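Local coordinates for protein adenylation domain (Streptomyces sp., PDB 5N9X) that is an adenylation domain of the ANL superfamily of AMP-binding enzymes and binds ATP and threonine, at residues A[287-290]-A[291-294]. Sequence-based numbering, arbitrary orientation.
With ATP (adenosine-5'-triphosphate), chain D.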
loop_
_atom_site.group_PDB
_atom_site.type_symbol
_atom_site.label_atom_id
_atom_site.label_comp_id
_atom_site.label_asym_id
_atom_site.label_seq_id
_atom_site.Cartn_x
_atom_site.Cartn_y
_atom_site.Cartn_z
ATOM N N LYS A 287 -8.092 -7.709 1.255
ATOM C CA LYS A 287 -8.572 -9.029 0.863
ATOM C C LYS A 287 -9.378 -8.918 -0.425
ATOM O O LYS A 287 -10.386 -8.224 -0.460
ATOM C CB LYS A 287 -9.414 -9.636 1.982
ATOM C CG LYS A 287 -9.890 -11.057 1.746
ATOM C CD LYS A 287 -11.082 -11.380 2.654
ATOM C CE LYS A 287 -11.590 -12.809 2.452
ATOM N NZ LYS A 287 -11.347 -13.658 3.665
ATOM N N LEU A 288 -8.937 -9.578 -1.487
ATOM C CA LEU A 288 -9.637 -9.484 -2.767
ATOM C C LEU A 288 -10.648 -10.638 -2.914
ATOM O O LEU A 288 -10.254 -11.803 -2.970
ATOM C CB LEU A 288 -8.621 -9.469 -3.922
ATOM C CG LEU A 288 -9.090 -9.329 -5.378
ATOM C CD1 LEU A 288 -9.651 -7.933 -5.696
ATOM C CD2 LEU A 288 -7.983 -9.702 -6.378
ATOM N N THR A 289 -11.945 -10.318 -2.927
ATOM C CA THR A 289 -12.985 -11.334 -3.090
ATOM C C THR A 289 -13.319 -11.495 -4.564
ATOM O O THR A 289 -13.371 -10.514 -5.310
ATOM C CB THR A 289 -14.289 -11.005 -2.334
ATOM O OG1 THR A 289 -14.786 -9.738 -2.774
ATOM C CG2 THR A 289 -14.071 -10.979 -0.829
ATOM N N PRO A 290 -13.536 -12.744 -4.986
ATOM C CA PRO A 290 -13.950 -13.060 -6.361
ATOM C C PRO A 290 -15.082 -12.172 -6.881
ATOM O O PRO A 290 -15.057 -11.777 -8.043
ATOM C CB PRO A 290 -14.399 -14.523 -6.258
ATOM C CG PRO A 290 -13.526 -15.085 -5.126
ATOM C CD PRO A 290 -13.364 -13.951 -4.150
ATOM N N ALA A 291 -16.055 -11.863 -6.034
ATOM C CA ALA A 291 -17.190 -11.047 -6.439
ATOM C C ALA A 291 -16.776 -9.689 -7.023
ATOM O O ALA A 291 -17.316 -9.256 -8.040
ATOM C CB ALA A 291 -18.117 -10.846 -5.259
ATOM N N VAL A 292 -15.844 -9.014 -6.358
ATOM C CA VAL A 292 -15.256 -7.764 -6.840
ATOM C C VAL A 292 -14.706 -7.883 -8.288
ATOM O O VAL A 292 -14.832 -6.957 -9.087
ATOM C CB VAL A 292 -14.131 -7.291 -5.863
ATOM C CG1 VAL A 292 -13.164 -6.375 -6.538
ATOM C CG2 VAL A 292 -14.732 -6.600 -4.662
ATOM N N VAL A 293 -14.151 -9.039 -8.631
ATOM C CA VAL A 293 -13.503 -9.260 -9.927
ATOM C C VAL A 293 -14.445 -9.722 -11.077
ATOM O O VAL A 293 -14.157 -9.460 -12.258
ATOM C CB VAL A 293 -12.339 -10.290 -9.748
ATOM C CG1 VAL A 293 -11.745 -10.751 -11.089
ATOM C CG2 VAL A 293 -11.239 -9.702 -8.832
ATOM N N ARG A 294 -15.571 -10.369 -10.747
ATOM C CA ARG A 294 -16.471 -10.943 -11.763
ATOM C C ARG A 294 -16.938 -9.930 -12.834
ATOM O O ARG A 294 -16.856 -10.225 -14.029
ATOM C CB ARG A 294 -17.704 -11.604 -11.101
ATOM C CG ARG A 294 -17.399 -12.740 -10.106
ATOM C CD ARG A 294 -18.645 -13.557 -9.751
ATOM N NE ARG A 294 -18.785 -13.777 -8.306
ATOM C CZ ARG A 294 -18.444 -14.888 -7.660
ATOM N NH1 ARG A 294 -17.933 -15.915 -8.323
ATOM N NH2 ARG A 294 -18.606 -14.965 -6.343
HETATM P PG ATP D . 0.326 -2.154 10.019
HETATM O O1G ATP D . 0.075 -3.575 10.508
HETATM O O2G ATP D . 0.310 -1.119 11.101
HETATM O O3G ATP D . 1.572 -1.987 9.165
HETATM P PB ATP D . -1.326 -2.172 7.604
HETATM O O1B ATP D . -1.738 -3.636 7.790
HETATM O O2B ATP D . -2.194 -1.243 6.816
HETATM O O3B ATP D . -0.993 -1.698 9.129
HETATM P PA ATP D . 0.488 -2.219 5.507
HETATM O O1A ATP D . 1.849 -2.870 5.435
HETATM O O2A ATP D . 0.243 -0.964 4.676
HETATM O O3A ATP D . 0.161 -1.965 7.047
HETATM O "O5'" ATP D . -0.737 -3.267 5.232
HETATM C "C5'" ATP D . -0.587 -4.673 5.034
HETATM C "C4'" ATP D . -1.841 -5.410 5.510
HETATM O "O4'" ATP D . -2.848 -5.415 4.510
HETATM C "C3'" ATP D . -1.612 -6.850 5.933
HETATM O "O3'" ATP D . -1.655 -6.873 7.356
HETATM C "C2'" ATP D . -2.766 -7.636 5.368
HETATM O "O2'" ATP D . -3.688 -7.898 6.423
HETATM C "C1'" ATP D . -3.440 -6.714 4.374
HETATM N N9 ATP D . -3.249 -7.181 2.966
HETATM C C8 ATP D . -2.324 -6.705 2.102
HETATM N N7 ATP D . -2.385 -7.307 0.892
HETATM C C5 ATP D . -3.389 -8.198 0.959
HETATM C C6 ATP D . -3.989 -9.167 0.014
HETATM N N6 ATP D . -3.504 -9.283 -1.237
HETATM N N1 ATP D . -5.016 -9.924 0.450
HETATM C C2 ATP D . -5.461 -9.809 1.718
HETATM N N3 ATP D . -4.985 -8.944 2.641
HETATM C C4 ATP D . -3.954 -8.120 2.327
#
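L288 meets V292 and V293 where a loop turns into helix 290-300. Its CD1 touches both valines, 3.9 Å from V292 CG1 and 3.9 Å from V293 CG2. The L288 side chain crosses each valine side chain at about a right angle. The torsions fit the two valines differently to this methyl: V292 offers CG1, anti to its own backbone N (chi1 158°), and V293 offers CG2, beside its own N and anti to its carbonyl carbon. P258 and F261 of helix 258-271 extend the apolar cluster, and V293 also packs on L325 and L330. T289 turns OG1 between its own N and carbonyl carbon (chi1 57°). There OG1 lies 3.7 Å from V292 CG2, a van der Waals contact. The T289 carbonyl accepts a weak bond from V292 N. P290 O accepts V293 N at 2.9 Å and, more weakly, R294 N. R294 folds back, with P290 CB over one guanidinium face, 4.0 Å above the plane and toward its rim. Its NH2 forms a long, weak ion pair with E333. Just before the turn, K287 CA is 3.3 Å from C2 of the ATP adenine. Apolar packing and backbone bonds, two of three weak, thus shape the turn after this ATP contact.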